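Local coordinates for Alr4995 protein (Nostoc sp., PDB 6LRF), which combines arginine dihydrolase and ornithine cyclodeaminase activities in one bifunctional polypeptide, at residues 6-11 with 55-60; 285-290 with 332-337; 380-385 with 403-408; 505-510 with 683-688. One frame throughout, in Å; residues are numbered along the deposited sequence.

In the fold
The four contacts follow one another along the chain, and none touches another, so together they sample how a bifunctional enzyme is assembled from separate modules. Interaction 1 belongs to the N-terminal part related to guanidino-group modifying enzymes, which probably carries the arginine dihydrolase activity. Interactions 2 and 3 lie in the intervening beta-rich region and are the closest pair, their centres about 23 Å apart. Interaction 4 joins two helices of the Rossmann-fold region, consistent with the cyclodeaminase half, and its centre is about 50 Å from that of interaction 1. Interactions 1 and 3 stand on opposite sides of the chain's centre, about 57 Å between centres. The enzyme is unliganded, so no ligand marks a site, and the four contacts read as packing.

Interaction 1: 6-11 with 55-60; sequences RFLMCP and DLVTPQ
Strand 6-9 and the end of strand 53-56 run side by side in the same direction, a compact example of parallel pairing. The backbone of 6-11 reaches across three times: F7 O accepts from D55 N (2.8 Å), M9 N donates to D55 O, and M9 O accepts from V57 N, the last two nearly straight at 164°.

The D55 side chain can be followed atom by atom. Its CB lies 4.1 Å from CD1 of L8, on the face that L8 shares. With CG anti to its own carbonyl carbon (chi1 -65°), the carboxylate swings toward R6. OD1 uses its syn lone pair to receive R6 NH2 at 2.7 Å. OD2 is met from above the carboxylate plane by R6 NE at 3.1 Å, with a weak further bond from NH2. The guanidinium thus grips side-on, and the two planes are turned 39° apart.

On the same face, L8 CD1 packs against V57 CG2 (3.6 Å), and W100 of helix 93-103 covers L8 and D55. M9, a selenomethionine, and L56 occupy the other face, facing helix 34-49. Farther along, P11 and P59 cross at about a right angle, CG to CG 3.8 Å. The connection through helix 34-49 makes this a beta-alpha-beta crossover, as in the alpha/beta-propeller fold of guanidino-group modifying enzymes.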
# COMPACT_ATOMS: atom_id res chain seq x y z
N ARG B 6 27.38 -22.49 -52.84
CA ARG B 6 27.74 -21.09 -53.07
C ARG B 6 27.07 -20.15 -52.06
O ARG B 6 25.89 -20.30 -51.76
CB ARG B 6 27.34 -20.65 -54.48
CG ARG B 6 27.75 -21.61 -55.60
CD ARG B 6 27.31 -21.07 -56.97
NE ARG B 6 28.08 -19.91 -57.40
CZ ARG B 6 29.17 -19.99 -58.18
NH1 ARG B 6 29.62 -21.18 -58.59
NH2 ARG B 6 29.80 -18.87 -58.53
N PHE B 7 27.84 -19.19 -51.56
CA PHE B 7 27.32 -18.11 -50.71
C PHE B 7 27.58 -16.78 -51.38
O PHE B 7 28.60 -16.59 -52.03
CB PHE B 7 27.98 -18.11 -49.33
CG PHE B 7 27.60 -19.27 -48.48
CD1 PHE B 7 26.54 -19.17 -47.59
CD2 PHE B 7 28.31 -20.47 -48.56
CE1 PHE B 7 26.17 -20.25 -46.79
CE2 PHE B 7 27.96 -21.56 -47.77
CZ PHE B 7 26.88 -21.45 -46.87
N LEU B 8 26.64 -15.85 -51.20
CA LEU B 8 26.81 -14.49 -51.69
C LEU B 8 27.23 -13.59 -50.55
O LEU B 8 26.62 -13.62 -49.48
CB LEU B 8 25.51 -13.99 -52.28
CG LEU B 8 25.51 -12.56 -52.77
CD1 LEU B 8 26.48 -12.46 -53.93
CD2 LEU B 8 24.11 -12.21 -53.17
N MSE B 9 28.28 -12.79 -50.76
CA MSE B 9 28.70 -11.80 -49.77
C MSE B 9 28.93 -10.44 -50.42
O MSE B 9 28.75 -10.28 -51.62
CB MSE B 9 29.97 -12.24 -49.04
CG MSE B 9 29.79 -13.52 -48.25
SE MSE B 9 31.35 -14.05 -47.17
CE MSE B 9 31.42 -12.53 -45.91
N CYS B 10 29.31 -9.46 -49.62
CA CYS B 10 29.58 -8.15 -50.15
C CYS B 10 30.59 -7.46 -49.25
O CYS B 10 30.33 -7.27 -48.05
CB CYS B 10 28.30 -7.32 -50.27
SG CYS B 10 28.54 -5.67 -50.93
N PRO B 11 31.76 -7.12 -49.82
CA PRO B 11 32.87 -6.54 -49.06
C PRO B 11 32.52 -5.18 -48.45
O PRO B 11 31.71 -4.43 -49.00
CB PRO B 11 33.98 -6.42 -50.11
CG PRO B 11 33.27 -6.36 -51.42
CD PRO B 11 32.08 -7.26 -51.25
N ASP B 55 30.48 -15.93 -54.04
CA ASP B 55 30.31 -14.84 -54.98
C ASP B 55 30.21 -13.53 -54.23
O ASP B 55 29.87 -13.52 -53.04
CB ASP B 55 29.06 -15.03 -55.84
CG ASP B 55 29.15 -16.24 -56.75
OD1 ASP B 55 30.27 -16.58 -57.21
OD2 ASP B 55 28.09 -16.86 -57.01
N LEU B 56 30.49 -12.44 -54.91
CA LEU B 56 30.46 -11.12 -54.30
C LEU B 56 29.58 -10.18 -55.11
O LEU B 56 29.60 -10.23 -56.33
CB LEU B 56 31.87 -10.55 -54.18
CG LEU B 56 32.92 -11.37 -53.41
CD1 LEU B 56 34.26 -10.66 -53.47
CD2 LEU B 56 32.50 -11.58 -51.96
N VAL B 57 28.81 -9.35 -54.41
CA VAL B 57 28.09 -8.22 -55.00
C VAL B 57 29.05 -7.05 -55.09
O VAL B 57 29.92 -6.93 -54.24
CB VAL B 57 26.86 -7.77 -54.14
CG1 VAL B 57 26.09 -6.63 -54.83
CG2 VAL B 57 25.94 -8.93 -53.81
N THR B 58 28.90 -6.19 -56.09
CA THR B 58 29.73 -4.99 -56.15
C THR B 58 29.25 -3.93 -55.17
O THR B 58 28.14 -3.40 -55.31
CB THR B 58 29.73 -4.38 -57.55
OG1 THR B 58 30.19 -5.36 -58.49
CG2 THR B 58 30.62 -3.17 -57.59
N PRO B 59 30.08 -3.61 -54.16
CA PRO B 59 29.71 -2.61 -53.14
C PRO B 59 29.39 -1.26 -53.76
O PRO B 59 29.91 -0.92 -54.82
CB PRO B 59 30.95 -2.53 -52.24
CG PRO B 59 32.06 -3.15 -53.03
CD PRO B 59 31.42 -4.17 -53.92
N GLN B 60 28.51 -0.51 -53.12
CA GLN B 60 28.08 0.77 -53.65
C GLN B 60 28.17 1.84 -52.56
O GLN B 60 27.74 1.62 -51.42
CB GLN B 60 26.65 0.67 -54.19
CG GLN B 60 26.45 -0.43 -55.23
CD GLN B 60 27.08 -0.11 -56.57
OE1 GLN B 60 27.12 1.05 -56.98
NE2 GLN B 60 27.57 -1.14 -57.26

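Interaction 2: 285-290 with 332-337; sequences SRIIRI and EVKVSA
Five successive residue pairs, from S285 with S336 to R289 with E332, join these antiparallel strands, and the ladder illustrates how one sheet can be dense on one face and mainly polar on the other. Two hydrogen-bonded pairs hold the centre. R286 and V335 exchange bonds in both directions, V335 N to R286 O being the shorter at 2.8 Å and almost straight (172°). I288 and V333 do the same, with I288 N 2.9 Å from V333 O.

The tight face is carried by I288, V333 and V335, all buried. I288 places CG1 in the crowded position between its backbone N and carbonyl carbon (chi1 57°), which brings CG1 to 3.8 Å from V335 CG2. Its CD1 then lies alongside V333, 4.0 Å from CB, the two side chains pointing the same way.

The face of S285, I287, R289, E332, K334 and S336 is looser and partly open to solvent, although S336 is buried beside S285. Here R289, extended from CG to NE, offers NH1 to E332 OE2 at 3.0 Å in a salt bridge whose hydrogen bond is weak; guanidinium and carboxylate planes stand 63° apart. S285 OG donates to S336 OG (3.0 Å), while S336 OG and K334 NZ find their stronger partner in D143.

Helices 299-310 and 340-352 cover the packed face at V335, the latter also meeting R286, whereas strand 313-320 flanks 329-337 and strand 155-160 flanks 280-292 within the mixed sheet.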
# COMPACT_ATOMS: atom_id res chain seq x y z
N SER B 285 -7.11 -14.80 -43.62
CA SER B 285 -7.54 -13.43 -43.80
C SER B 285 -9.04 -13.37 -43.78
O SER B 285 -9.71 -14.32 -44.18
CB SER B 285 -7.02 -12.86 -45.12
OG SER B 285 -5.75 -12.27 -44.93
N ARG B 286 -9.55 -12.23 -43.32
CA ARG B 286 -10.98 -12.04 -43.13
C ARG B 286 -11.24 -10.54 -43.14
O ARG B 286 -10.52 -9.78 -42.50
CB ARG B 286 -11.42 -12.68 -41.82
CG ARG B 286 -12.91 -12.74 -41.59
CD ARG B 286 -13.21 -13.75 -40.51
NE ARG B 286 -14.55 -13.59 -39.96
CZ ARG B 286 -15.13 -14.50 -39.17
NH1 ARG B 286 -14.48 -15.61 -38.87
NH2 ARG B 286 -16.36 -14.29 -38.69
N ILE B 287 -12.24 -10.09 -43.88
CA ILE B 287 -12.58 -8.68 -43.83
C ILE B 287 -13.71 -8.49 -42.81
O ILE B 287 -14.70 -9.21 -42.82
CB ILE B 287 -12.98 -8.14 -45.21
CG1 ILE B 287 -11.75 -8.09 -46.13
CG2 ILE B 287 -13.61 -6.75 -45.10
CD1 ILE B 287 -12.05 -7.68 -47.57
N ILE B 288 -13.53 -7.55 -41.89
CA ILE B 288 -14.58 -7.25 -40.93
C ILE B 288 -15.07 -5.82 -41.12
O ILE B 288 -14.38 -4.99 -41.71
CB ILE B 288 -14.10 -7.47 -39.47
CG1 ILE B 288 -12.88 -6.61 -39.17
CG2 ILE B 288 -13.79 -8.93 -39.21
CD1 ILE B 288 -13.20 -5.36 -38.37
N ARG B 289 -16.28 -5.54 -40.64
CA ARG B 289 -16.80 -4.18 -40.69
C ARG B 289 -17.08 -3.69 -39.27
O ARG B 289 -17.55 -4.46 -38.43
CB ARG B 289 -18.06 -4.13 -41.56
CG ARG B 289 -18.66 -2.75 -41.79
CD ARG B 289 -19.81 -2.85 -42.78
NE ARG B 289 -20.62 -1.64 -42.82
CZ ARG B 289 -20.35 -0.59 -43.59
NH1 ARG B 289 -19.27 -0.60 -44.37
NH2 ARG B 289 -21.15 0.48 -43.57
N ILE B 290 -16.75 -2.43 -39.00
CA ILE B 290 -17.04 -1.83 -37.69
C ILE B 290 -17.73 -0.48 -37.93
O ILE B 290 -17.30 0.29 -38.78
CB ILE B 290 -15.75 -1.67 -36.85
CG1 ILE B 290 -16.05 -1.01 -35.51
CG2 ILE B 290 -14.68 -0.89 -37.59
CD1 ILE B 290 -16.78 -1.94 -34.56
N GLU B 332 -13.91 -0.62 -42.94
CA GLU B 332 -13.72 -2.02 -43.31
C GLU B 332 -12.25 -2.33 -43.16
O GLU B 332 -11.39 -1.58 -43.61
CB GLU B 332 -14.24 -2.30 -44.72
CG GLU B 332 -15.74 -2.57 -44.72
CD GLU B 332 -16.39 -2.50 -46.10
OE1 GLU B 332 -15.67 -2.56 -47.12
OE2 GLU B 332 -17.64 -2.38 -46.16
N VAL B 333 -11.98 -3.43 -42.47
CA VAL B 333 -10.62 -3.76 -42.07
C VAL B 333 -10.31 -5.20 -42.47
O VAL B 333 -11.08 -6.11 -42.16
CB VAL B 333 -10.42 -3.58 -40.54
CG1 VAL B 333 -9.02 -3.98 -40.11
CG2 VAL B 333 -10.70 -2.12 -40.12
N LYS B 334 -9.20 -5.42 -43.17
CA LYS B 334 -8.78 -6.78 -43.46
C LYS B 334 -7.90 -7.24 -42.30
O LYS B 334 -6.90 -6.62 -41.99
CB LYS B 334 -8.03 -6.86 -44.79
CG LYS B 334 -7.77 -8.28 -45.29
CD LYS B 334 -7.08 -8.29 -46.65
CE LYS B 334 -5.66 -7.71 -46.58
NZ LYS B 334 -4.74 -8.63 -45.86
N VAL B 335 -8.30 -8.33 -41.66
CA VAL B 335 -7.55 -8.89 -40.54
C VAL B 335 -6.80 -10.12 -41.03
O VAL B 335 -7.38 -10.95 -41.71
CB VAL B 335 -8.48 -9.30 -39.38
CG1 VAL B 335 -7.66 -9.75 -38.18
CG2 VAL B 335 -9.41 -8.16 -39.01
N SER B 336 -5.52 -10.23 -40.69
CA SER B 336 -4.77 -11.45 -40.98
C SER B 336 -4.25 -12.08 -39.71
O SER B 336 -3.92 -11.38 -38.74
CB SER B 336 -3.58 -11.17 -41.93
OG SER B 336 -4.03 -10.60 -43.15
N ALA B 337 -4.16 -13.41 -39.72
CA ALA B 337 -3.63 -14.19 -38.61
C ALA B 337 -2.71 -15.28 -39.14
O ALA B 337 -2.89 -15.74 -40.27
CB ALA B 337 -4.78 -14.79 -37.80

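Interaction 3: 380-385 with 403-408; sequences FYVSTI and RMDGAI
The guanidinium of R403 meets the carbonyl of its own neighbour at the edge: NE and NH2 both donate to M404 O, which lies in the guanidinium plane, the NE bond being 2.9 Å. The two aromatic rings of the other segment are approached obliquely by aliphatic carbons, F380 CD2 standing 4.1 Å from A407 CB and Y381 CE2 3.9 Å from I408 CD1. An irregular segment, 380-385, here packs against 403-408, which leads into a strand of the mixed sheet in the beta-rich region between the part related to guanidino-group modifying enzymes and the Rossmann-fold region.

Side-by-side packing continues at the far end, where I385 and M404, a selenomethionine, point the same way and CG2 of I385 meets CE of M404. This end also faces the second subunit, with I385 on A648 and M404 on N644 of that neighbouring copy. Helix 554-567 packs on F380 through L558 and N562.

Backbone bonds and waters stitch the two segments. S383 N donates to G406 O along a line of 173°, and S383 O accepts from D405 N. One water links Y381 O to I408 N, another S383 O to D405 OD1; that carboxylate oxygen also bonds H554. D405 takes a left-handed conformation (phi 66°), and residues 403-406 bend round S383, whose N, O and OG all bond to them.

With chi1 of 59°, S383 OG sits between its backbone N and carbonyl carbon, donating to R403 O at 2.7 Å and accepting from G406 N at 2.8 Å.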
# COMPACT_ATOMS: atom_id res chain seq x y z
N PHE B 380 -15.02 -25.16 -28.55
CA PHE B 380 -16.26 -24.49 -28.17
C PHE B 380 -16.03 -22.99 -28.02
O PHE B 380 -14.97 -22.55 -27.55
CB PHE B 380 -16.85 -25.08 -26.88
CG PHE B 380 -15.99 -24.87 -25.66
CD1 PHE B 380 -14.88 -25.65 -25.45
CD2 PHE B 380 -16.32 -23.89 -24.72
CE1 PHE B 380 -14.07 -25.46 -24.34
CE2 PHE B 380 -15.53 -23.70 -23.59
CZ PHE B 380 -14.41 -24.49 -23.41
N TYR B 381 -17.00 -22.20 -28.45
CA TYR B 381 -16.91 -20.77 -28.28
C TYR B 381 -17.14 -20.43 -26.80
O TYR B 381 -17.97 -21.06 -26.12
CB TYR B 381 -17.92 -20.06 -29.18
CG TYR B 381 -18.10 -18.60 -28.86
CD1 TYR B 381 -17.24 -17.63 -29.36
CD2 TYR B 381 -19.17 -18.19 -28.07
CE1 TYR B 381 -17.44 -16.26 -29.06
CE2 TYR B 381 -19.37 -16.85 -27.76
CZ TYR B 381 -18.51 -15.89 -28.25
OH TYR B 381 -18.76 -14.57 -27.92
N VAL B 382 -16.37 -19.46 -26.31
CA VAL B 382 -16.46 -19.04 -24.92
C VAL B 382 -17.28 -17.77 -24.77
O VAL B 382 -16.92 -16.73 -25.30
CB VAL B 382 -15.07 -18.82 -24.31
CG1 VAL B 382 -15.19 -18.38 -22.82
CG2 VAL B 382 -14.25 -20.10 -24.42
N SER B 383 -18.38 -17.85 -24.02
CA SER B 383 -19.29 -16.72 -23.89
C SER B 383 -18.72 -15.60 -23.04
O SER B 383 -17.79 -15.79 -22.24
CB SER B 383 -20.62 -17.18 -23.30
OG SER B 383 -20.38 -17.75 -22.03
N THR B 384 -19.28 -14.41 -23.24
CA THR B 384 -18.86 -13.19 -22.54
C THR B 384 -20.03 -12.71 -21.68
O THR B 384 -21.09 -13.36 -21.65
CB THR B 384 -18.47 -12.10 -23.55
OG1 THR B 384 -19.63 -11.67 -24.27
CG2 THR B 384 -17.45 -12.65 -24.55
N ILE B 385 -19.87 -11.58 -21.01
CA ILE B 385 -21.00 -11.06 -20.22
C ILE B 385 -22.05 -10.40 -21.11
O ILE B 385 -23.16 -10.09 -20.65
CB ILE B 385 -20.55 -10.03 -19.16
CG1 ILE B 385 -20.06 -8.74 -19.84
CG2 ILE B 385 -19.49 -10.62 -18.23
CD1 ILE B 385 -19.70 -7.61 -18.86
N ARG B 403 -23.88 -15.53 -19.42
CA ARG B 403 -22.81 -15.21 -18.47
C ARG B 403 -21.47 -15.52 -19.10
O ARG B 403 -21.40 -16.23 -20.10
CB ARG B 403 -22.95 -15.98 -17.15
CG ARG B 403 -22.99 -17.46 -17.29
CD ARG B 403 -22.55 -18.11 -15.96
NE ARG B 403 -21.11 -18.04 -15.85
CZ ARG B 403 -20.39 -18.42 -14.80
NH1 ARG B 403 -20.99 -18.92 -13.73
NH2 ARG B 403 -19.07 -18.31 -14.84
N MSE B 404 -20.41 -14.98 -18.52
CA MSE B 404 -19.10 -15.24 -19.08
C MSE B 404 -18.66 -16.66 -18.79
O MSE B 404 -19.15 -17.31 -17.85
CB MSE B 404 -18.07 -14.25 -18.53
CG MSE B 404 -17.77 -14.46 -17.07
SE MSE B 404 -16.17 -13.44 -16.53
CE MSE B 404 -16.21 -12.01 -17.88
N ASP B 405 -17.74 -17.14 -19.63
CA ASP B 405 -17.04 -18.40 -19.44
C ASP B 405 -17.96 -19.60 -19.52
O ASP B 405 -17.73 -20.63 -18.88
CB ASP B 405 -16.30 -18.40 -18.10
CG ASP B 405 -15.13 -17.42 -18.08
OD1 ASP B 405 -14.66 -17.03 -19.17
OD2 ASP B 405 -14.70 -17.03 -16.98
N GLY B 406 -19.01 -19.48 -20.33
CA GLY B 406 -19.86 -20.63 -20.60
C GLY B 406 -19.71 -21.11 -22.03
O GLY B 406 -18.93 -20.53 -22.80
N ALA B 407 -20.43 -22.18 -22.36
CA ALA B 407 -20.62 -22.57 -23.74
C ALA B 407 -22.03 -22.19 -24.17
O ALA B 407 -22.90 -21.94 -23.33
CB ALA B 407 -20.37 -24.07 -23.92
N ILE B 408 -22.29 -22.15 -25.47
CA ILE B 408 -23.63 -21.84 -25.92
C ILE B 408 -24.26 -23.09 -26.54
O ILE B 408 -23.77 -23.60 -27.54
CB ILE B 408 -23.62 -20.69 -26.93
CG1 ILE B 408 -23.00 -19.45 -26.27
CG2 ILE B 408 -25.03 -20.37 -27.42
CD1 ILE B 408 -22.99 -18.24 -27.18
O HOH W 1 -20.07 -22.59 -27.14
O HOH W 2 -15.40 -14.98 -21.25

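Interaction 4: 505-510 with 683-688; sequences GEHLSR and FLSLLT
Helices 505-513 and 680-694 meet at a moderate inclination, their local axes 41° apart and 8.8 Å from each other at closest approach, with H507 and L684 the nearest CA pair. H507 and T688 carry most of the contact. H507 sets CG anti to its carbonyl carbon (chi1 -62°), so that the ring is laid against the surface of the second helix. S685 presents its CA over one face, 3.8 Å from the ring centroid and only 12° off the normal, a CH-pi contact. The opposite face is touched by CG of E506, which sits toward the rim. Behind the ring, H507 CB meets L684 CB at 3.8 Å, at the point where the two backbones come nearest.

T688, one turn on from L684, crosses the imidazole at about a right angle. Its OG1, in the crowded position between backbone N and carbonyl carbon, is 3.1 Å from H507 ND1 and lies close to carbonyl oxygens of its own helix. R510 passes obliquely by T688, its NH1 3.9 Å from T688 CB, while the guanidinium is paired with E514 and D692. L684 and L687 rest on L511, extending the packing between two helices of the Rossmann-fold region.

The chemistry is that of a histidine held between the CA of S685 and the CG methylene of E506. The E506 carboxylate could stabilise a protonated imidazole, an influence that R468 of the third subunit, against which E506 packs, might temper.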
# COMPACT_ATOMS: atom_id res chain seq x y z
N GLY B 505 6.72 -20.62 -10.64
CA GLY B 505 6.31 -21.98 -10.98
C GLY B 505 7.44 -22.95 -11.27
O GLY B 505 7.45 -24.07 -10.77
N GLU B 506 8.41 -22.53 -12.09
CA GLU B 506 9.58 -23.36 -12.37
C GLU B 506 10.35 -23.68 -11.10
O GLU B 506 10.88 -24.77 -10.96
CB GLU B 506 10.52 -22.66 -13.38
CG GLU B 506 10.86 -21.22 -13.00
CD GLU B 506 12.01 -20.62 -13.81
OE1 GLU B 506 12.77 -21.39 -14.45
OE2 GLU B 506 12.15 -19.38 -13.81
N HIS B 507 10.40 -22.73 -10.16
CA HIS B 507 11.19 -22.96 -8.95
C HIS B 507 10.47 -23.87 -7.96
O HIS B 507 11.09 -24.75 -7.36
CB HIS B 507 11.55 -21.64 -8.28
CG HIS B 507 12.39 -20.75 -9.14
ND1 HIS B 507 13.67 -21.08 -9.52
CD2 HIS B 507 12.13 -19.55 -9.70
CE1 HIS B 507 14.16 -20.12 -10.28
NE2 HIS B 507 13.25 -19.18 -10.41
N LEU B 508 9.17 -23.67 -7.81
CA LEU B 508 8.37 -24.58 -7.00
C LEU B 508 8.44 -25.99 -7.59
O LEU B 508 8.60 -26.95 -6.85
CB LEU B 508 6.91 -24.11 -6.90
CG LEU B 508 5.95 -25.04 -6.15
CD1 LEU B 508 6.57 -25.49 -4.82
CD2 LEU B 508 4.62 -24.37 -5.91
N SER B 509 8.34 -26.10 -8.91
CA SER B 509 8.49 -27.38 -9.62
C SER B 509 9.78 -28.07 -9.24
O SER B 509 9.83 -29.28 -9.02
CB SER B 509 8.50 -27.18 -11.14
OG SER B 509 7.21 -26.92 -11.64
N ARG B 510 10.85 -27.28 -9.23
CA ARG B 510 12.16 -27.80 -8.92
C ARG B 510 12.23 -28.32 -7.48
O ARG B 510 12.70 -29.43 -7.23
CB ARG B 510 13.23 -26.74 -9.17
CG ARG B 510 14.59 -27.16 -8.71
CD ARG B 510 15.67 -26.81 -9.70
NE ARG B 510 16.95 -27.31 -9.19
CZ ARG B 510 17.87 -26.55 -8.61
NH1 ARG B 510 17.67 -25.24 -8.48
NH2 ARG B 510 18.99 -27.10 -8.16
N PHE B 683 11.15 -14.60 -4.10
CA PHE B 683 11.44 -15.44 -2.93
C PHE B 683 11.89 -16.83 -3.35
O PHE B 683 12.91 -17.34 -2.88
CB PHE B 683 10.22 -15.53 -2.00
CG PHE B 683 10.45 -16.38 -0.78
CD1 PHE B 683 10.93 -15.83 0.39
CD2 PHE B 683 10.19 -17.75 -0.81
CE1 PHE B 683 11.14 -16.61 1.51
CE2 PHE B 683 10.41 -18.54 0.31
CZ PHE B 683 10.88 -17.97 1.47
N LEU B 684 11.11 -17.45 -4.24
CA LEU B 684 11.42 -18.80 -4.71
C LEU B 684 12.71 -18.86 -5.53
O LEU B 684 13.43 -19.86 -5.51
CB LEU B 684 10.25 -19.35 -5.54
CG LEU B 684 9.00 -19.72 -4.73
CD1 LEU B 684 7.77 -19.84 -5.61
CD2 LEU B 684 9.24 -21.01 -3.96
N SER B 685 12.99 -17.79 -6.26
CA SER B 685 14.20 -17.76 -7.06
C SER B 685 15.45 -17.85 -6.15
O SER B 685 16.30 -18.73 -6.33
CB SER B 685 14.24 -16.51 -7.93
OG SER B 685 15.23 -16.66 -8.93
N LEU B 686 15.51 -16.95 -5.18
CA LEU B 686 16.58 -16.93 -4.19
C LEU B 686 16.69 -18.22 -3.41
O LEU B 686 17.79 -18.70 -3.13
CB LEU B 686 16.33 -15.79 -3.21
CG LEU B 686 16.34 -14.39 -3.80
CD1 LEU B 686 15.78 -13.40 -2.78
CD2 LEU B 686 17.76 -14.03 -4.19
N LEU B 687 15.54 -18.77 -3.01
CA LEU B 687 15.51 -20.00 -2.25
C LEU B 687 16.19 -21.13 -3.01
O LEU B 687 16.99 -21.89 -2.44
CB LEU B 687 14.07 -20.39 -1.90
CG LEU B 687 13.91 -21.70 -1.13
CD1 LEU B 687 14.49 -21.57 0.28
CD2 LEU B 687 12.45 -22.11 -1.09
N THR B 688 15.90 -21.24 -4.30
CA THR B 688 16.52 -22.31 -5.10
C THR B 688 18.01 -22.03 -5.35
O THR B 688 18.83 -22.95 -5.35
CB THR B 688 15.78 -22.52 -6.45
OG1 THR B 688 15.40 -21.25 -6.99
CG2 THR B 688 14.53 -23.40 -6.24